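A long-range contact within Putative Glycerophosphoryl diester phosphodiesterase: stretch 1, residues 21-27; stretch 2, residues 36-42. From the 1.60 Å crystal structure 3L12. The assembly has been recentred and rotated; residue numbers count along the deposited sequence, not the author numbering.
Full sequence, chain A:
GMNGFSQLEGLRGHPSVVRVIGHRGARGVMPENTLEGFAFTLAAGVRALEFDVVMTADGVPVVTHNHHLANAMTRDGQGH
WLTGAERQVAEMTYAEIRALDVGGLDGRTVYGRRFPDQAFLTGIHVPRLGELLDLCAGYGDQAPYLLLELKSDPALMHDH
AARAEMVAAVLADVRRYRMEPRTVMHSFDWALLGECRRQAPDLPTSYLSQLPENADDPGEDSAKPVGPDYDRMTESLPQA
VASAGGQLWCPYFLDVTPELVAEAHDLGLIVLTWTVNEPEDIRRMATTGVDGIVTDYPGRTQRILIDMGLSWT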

ATOM      1  N   ILE A  21     -11.719  -4.492  -8.374  1.00  7.99           N
ATOM      2  CA  ILE A  21     -11.226  -5.809  -8.001  1.00  6.85           C
ATOM      3  C   ILE A  21      -9.701  -5.741  -7.935  1.00  5.00           C
ATOM      4  O   ILE A  21      -9.048  -5.406  -8.900  1.00  8.85           O
ATOM      5  N   GLY A  22      -9.165  -6.099  -6.761  1.00  7.40           N
ATOM      6  CA  GLY A  22      -7.731  -6.066  -6.497  1.00  7.21           C
ATOM      7  C   GLY A  22      -7.014  -7.224  -7.130  1.00  6.53           C
ATOM      8  O   GLY A  22      -7.232  -8.378  -6.721  1.00  7.78           O
ATOM      9  N   HIS A  23      -6.220  -6.965  -8.176  1.00  7.52           N
ATOM     10  CA  HIS A  23      -5.540  -8.048  -8.918  1.00  6.53           C
ATOM     11  C   HIS A  23      -4.410  -8.674  -8.071  1.00  7.35           C
ATOM     12  O   HIS A  23      -3.412  -7.999  -7.725  1.00  6.34           O
ATOM     13  N   ARG A  24      -4.581  -9.961  -7.714  1.00  7.57           N
ATOM     14  CA  ARG A  24      -3.668 -10.702  -6.818  1.00  6.76           C
ATOM     15  C   ARG A  24      -3.506  -9.954  -5.502  1.00  8.86           C
ATOM     16  O   ARG A  24      -2.525 -10.048  -4.869  1.00  8.14           O
ATOM     17  N   GLY A  25      -4.550  -9.234  -5.100  1.00  8.61           N
ATOM     18  CA  GLY A  25      -4.453  -8.324  -3.982  1.00  9.04           C
ATOM     19  C   GLY A  25      -4.227  -6.939  -4.560  1.00  8.15           C
ATOM     20  O   GLY A  25      -5.157  -6.281  -5.066  1.00  7.01           O
ATOM     21  N   ALA A  26      -2.986  -6.447  -4.517  1.00  5.83           N
ATOM     22  CA  ALA A  26      -2.620  -5.131  -5.064  1.00  7.81           C
ATOM     23  C   ALA A  26      -1.169  -5.247  -5.522  1.00  7.71           C
ATOM     24  O   ALA A  26      -0.277  -4.736  -4.883  1.00  7.54           O
ATOM     25  N   ARG A  27      -0.963  -5.974  -6.612  1.00  8.89           N
ATOM     26  CA  ARG A  27       0.368  -6.253  -7.109  1.00  7.43           C
ATOM     27  C   ARG A  27       1.218  -5.001  -7.347  1.00  8.01           C
ATOM     28  O   ARG A  27       2.436  -5.033  -7.258  1.00  8.29           O
ATOM     29  N   GLU A  36      -0.167 -10.865   3.201  1.00  8.94           N
ATOM     30  CA  GLU A  36       0.166  -9.471   3.510  1.00 11.10           C
ATOM     31  C   GLU A  36      -0.454  -8.485   2.518  1.00 10.17           C
ATOM     32  O   GLU A  36      -1.024  -7.439   2.914  1.00 11.30           O
ATOM     33  N   GLY A  37      -0.386  -8.805   1.244  1.00  6.72           N
ATOM     34  CA  GLY A  37      -0.926  -7.967   0.204  1.00  6.82           C
ATOM     35  C   GLY A  37      -2.445  -7.971   0.209  1.00  7.30           C
ATOM     36  O   GLY A  37      -3.084  -6.952  -0.081  1.00  9.05           O
ATOM     37  N   PHE A  38      -3.045  -9.126   0.583  1.00  6.79           N
ATOM     38  CA  PHE A  38      -4.508  -9.169   0.656  1.00  7.91           C
ATOM     39  C   PHE A  38      -5.030  -8.321   1.794  1.00  9.03           C
ATOM     40  O   PHE A  38      -6.000  -7.604   1.618  1.00 10.46           O
ATOM     41  N   ALA A  39      -4.353  -8.357   2.934  1.00  7.93           N
ATOM     42  CA  ALA A  39      -4.761  -7.536   4.053  1.00  9.77           C
ATOM     43  C   ALA A  39      -4.622  -6.073   3.736  1.00  9.84           C
ATOM     44  O   ALA A  39      -5.477  -5.260   4.117  1.00 10.45           O
ATOM     45  N   PHE A  40      -3.527  -5.697   3.066  1.00 10.04           N
ATOM     46  CA  PHE A  40      -3.359  -4.320   2.656  1.00  9.86           C
ATOM     47  C   PHE A  40      -4.556  -3.887   1.743  1.00  7.98           C
ATOM     48  O   PHE A  40      -5.165  -2.812   1.929  1.00  9.48           O
ATOM     49  N   THR A  41      -4.887  -4.744   0.786  1.00  7.49           N
ATOM     50  CA  THR A  41      -5.937  -4.459  -0.207  1.00  7.81           C
ATOM     51  C   THR A  41      -7.231  -4.183   0.483  1.00  7.40           C
ATOM     52  O   THR A  41      -7.947  -3.187   0.150  1.00  8.84           O
ATOM     53  N   LEU A  42      -7.557  -5.005   1.476  1.00  6.43           N
ATOM     54  CA  LEU A  42      -8.784  -4.790   2.231  1.00  8.91           C
ATOM     55  C   LEU A  42      -8.752  -3.528   3.115  1.00  8.32           C
ATOM     56  O   LEU A  42      -9.783  -2.835   3.286  1.00  9.85           O
TER

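The end of a strand, the turn that overlaps it and the loop beyond, residues 21-27, pack against one side of a helix, residues 36-42. The contact is small, burying about 240 Å² in total, and no hydrogen bond crosses it. It rests on close van der Waals packing, centred on Gly25.

Ile21 directs its CA-to-CB bond away from the helix and makes no contact with it. Its chi1 is m. Gly22 has no side chain, and the space beside it is taken by Thr41: CA of Gly22 lies 4.3 Å from CG2 of Thr41. A CB on Gly22 would come within 2.8 Å of that methyl and would also clash with the carbonyl O of Gly25. Gly22 opens a type II beta turn that closes at Gly25, where Gly25 N donates to Gly22 O at 3.2 Å.

The CA-to-CB bond of His23 points away from the helix, and its chi1 is t. Both of its ring nitrogens are hydrogen-bonded elsewhere in the structure. The CA-to-CB bond of Arg24 also points away. Its chi1 is m, and its chi2 and chi3 are both t. Arg24 meets the helix through its backbone: C of Arg24 is 3.5 Å from CE1 of Phe38.

The CA atoms nearest each other across the contact are those of Gly25 and Phe38, 4.7 Å apart. N of Gly25 is 3.4 Å from CE1 of Phe38, and the ring meets this part of the turn obliquely. The CA-to-CB bond of Phe38, chi1 m, runs sideways to stretch 1, but the end of the ring comes nearer. On Thr41, OG1 lies 3.0 Å from C of Gly25. A CB on Gly25 would be tight against CD1 of Phe38 and C of Gly37. The backbone angles of Gly25, 98/-103, by themselves call for glycine.

Ala26 points its CB toward the helix. This methyl lies 3.7 Å from CE2 of Phe40, near the plane of the ring and at its edge. Phe40 has chi1 t, and its CA-to-CB bond points toward stretch 1. The CB of Ala26 is 3.4 Å from OG1 of Thr41.

The CA-to-CB bond of Thr41, chi1 m, points toward stretch 1, yet its hydroxyl is used within the helix: OG1 donates to Gly37 O at 2.8 Å. Ala26 N is 3.3 Å from OG1 of Thr41, but the angle is too poor for a hydrogen bond.

The CA-to-CB bond of Arg27 points away. Its chi1 and chi2 are t and its chi3 is p, and its guanidinium is hydrogen-bonded elsewhere in the structure. Glu36, Ala39 and Leu42 do not reach stretch 1.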

ATOM      1  CB  ILE A  21     -11.717  -6.918  -8.902  1.00  7.71           C
ATOM      2  CG1 ILE A  21     -13.263  -6.954  -9.012  1.00 10.05           C
ATOM      3  CG2 ILE A  21     -11.198  -8.327  -8.395  1.00  8.51           C
ATOM      4  CD1 ILE A  21     -13.830  -6.156 -10.179  1.00 10.18           C
ATOM      5  CB  HIS A  23      -4.993  -7.513 -10.228  1.00  7.58           C
ATOM      6  CG  HIS A  23      -4.542  -8.585 -11.154  1.00  7.60           C
ATOM      7  ND1 HIS A  23      -3.278  -8.583 -11.718  1.00  8.01           N
ATOM      8  CD2 HIS A  23      -5.159  -9.700 -11.597  1.00  8.39           C
ATOM      9  CE1 HIS A  23      -3.173  -9.644 -12.524  1.00  8.97           C
ATOM     10  NE2 HIS A  23      -4.293 -10.342 -12.441  1.00  7.78           N
ATOM     11  CB  ARG A  24      -2.303 -10.957  -7.490  1.00  7.57           C
ATOM     12  CG  ARG A  24      -2.480 -11.517  -8.879  1.00  6.69           C
ATOM     13  CD  ARG A  24      -1.178 -11.814  -9.570  1.00  8.04           C
ATOM     14  NE  ARG A  24      -1.502 -12.238 -10.915  1.00  7.20           N
ATOM     15  CZ  ARG A  24      -0.614 -12.457 -11.899  1.00  8.18           C
ATOM     16  NH1 ARG A  24       0.708 -12.324 -11.706  1.00  6.88           N
ATOM     17  NH2 ARG A  24      -1.070 -12.768 -13.114  1.00  9.56           N
ATOM     18  CB  ALA A  26      -2.742  -4.057  -4.060  1.00  8.39           C
ATOM     19  CB  ARG A  27       0.248  -7.098  -8.382  1.00  8.33           C
ATOM     20  CG  ARG A  27       1.561  -7.346  -9.153  1.00  9.23           C
ATOM     21  CD  ARG A  27       1.435  -8.370 -10.264  1.00  8.88           C
ATOM     22  NE  ARG A  27       0.479  -7.964 -11.312  1.00  8.69           N
ATOM     23  CZ  ARG A  27       0.416  -8.444 -12.524  1.00  9.83           C
ATOM     24  NH1 ARG A  27       1.252  -9.397 -12.949  1.00  8.73           N
ATOM     25  NH2 ARG A  27      -0.457  -7.932 -13.384  1.00  9.84           N
ATOM     26  CB  GLU A  36       1.702  -9.312   3.627  1.00 12.87           C
ATOM     27  CG  GLU A  36       2.373 -10.199   4.730  1.00 13.20           C
ATOM     28  CD  GLU A  36       2.502 -11.705   4.443  1.00 12.93           C
ATOM     29  OE1 GLU A  36       2.092 -12.215   3.390  1.00 11.58           O
ATOM     30  OE2 GLU A  36       3.017 -12.438   5.303  1.00 19.42           O
ATOM     31  CB  PHE A  38      -5.059 -10.610   0.710  1.00  8.72           C
ATOM     32  CG  PHE A  38      -4.816 -11.413  -0.533  1.00  9.49           C
ATOM     33  CD1 PHE A  38      -5.327 -10.997  -1.761  1.00  8.47           C
ATOM     34  CD2 PHE A  38      -4.039 -12.576  -0.515  1.00  8.56           C
ATOM     35  CE1 PHE A  38      -5.110 -11.748  -2.921  1.00  8.85           C
ATOM     36  CE2 PHE A  38      -3.803 -13.296  -1.676  1.00  7.73           C
ATOM     37  CZ  PHE A  38      -4.358 -12.894  -2.874  1.00  9.29           C
ATOM     38  CB  ALA A  39      -3.944  -7.874   5.290  1.00  9.84           C
ATOM     39  CB  PHE A  40      -2.074  -4.103   1.842  1.00  9.91           C
ATOM     40  CG  PHE A  40      -2.168  -2.860   0.968  1.00  8.93           C
ATOM     41  CD1 PHE A  40      -2.179  -1.615   1.589  1.00 10.95           C
ATOM     42  CD2 PHE A  40      -2.381  -2.928  -0.420  1.00  8.32           C
ATOM     43  CE1 PHE A  40      -2.330  -0.443   0.853  1.00 10.39           C
ATOM     44  CE2 PHE A  40      -2.545  -1.761  -1.136  1.00  9.13           C
ATOM     45  CZ  PHE A  40      -2.517  -0.525  -0.493  1.00 11.01           C
ATOM     46  CB  THR A  41      -6.040  -5.604  -1.238  1.00  9.25           C
ATOM     47  OG1 THR A  41      -4.762  -5.716  -1.895  1.00  9.10           O
ATOM     48  CG2 THR A  41      -7.080  -5.321  -2.325  1.00 10.59           C
ATOM     49  CB  LEU A  42      -9.132  -6.009   3.064  1.00  9.44           C
ATOM     50  CG  LEU A  42      -9.312  -7.269   2.230  1.00  9.53           C
ATOM     51  CD1 LEU A  42      -9.492  -8.444   3.183  1.00 10.71           C
ATOM     52  CD2 LEU A  42     -10.527  -7.179   1.327  1.00 11.69           C
TER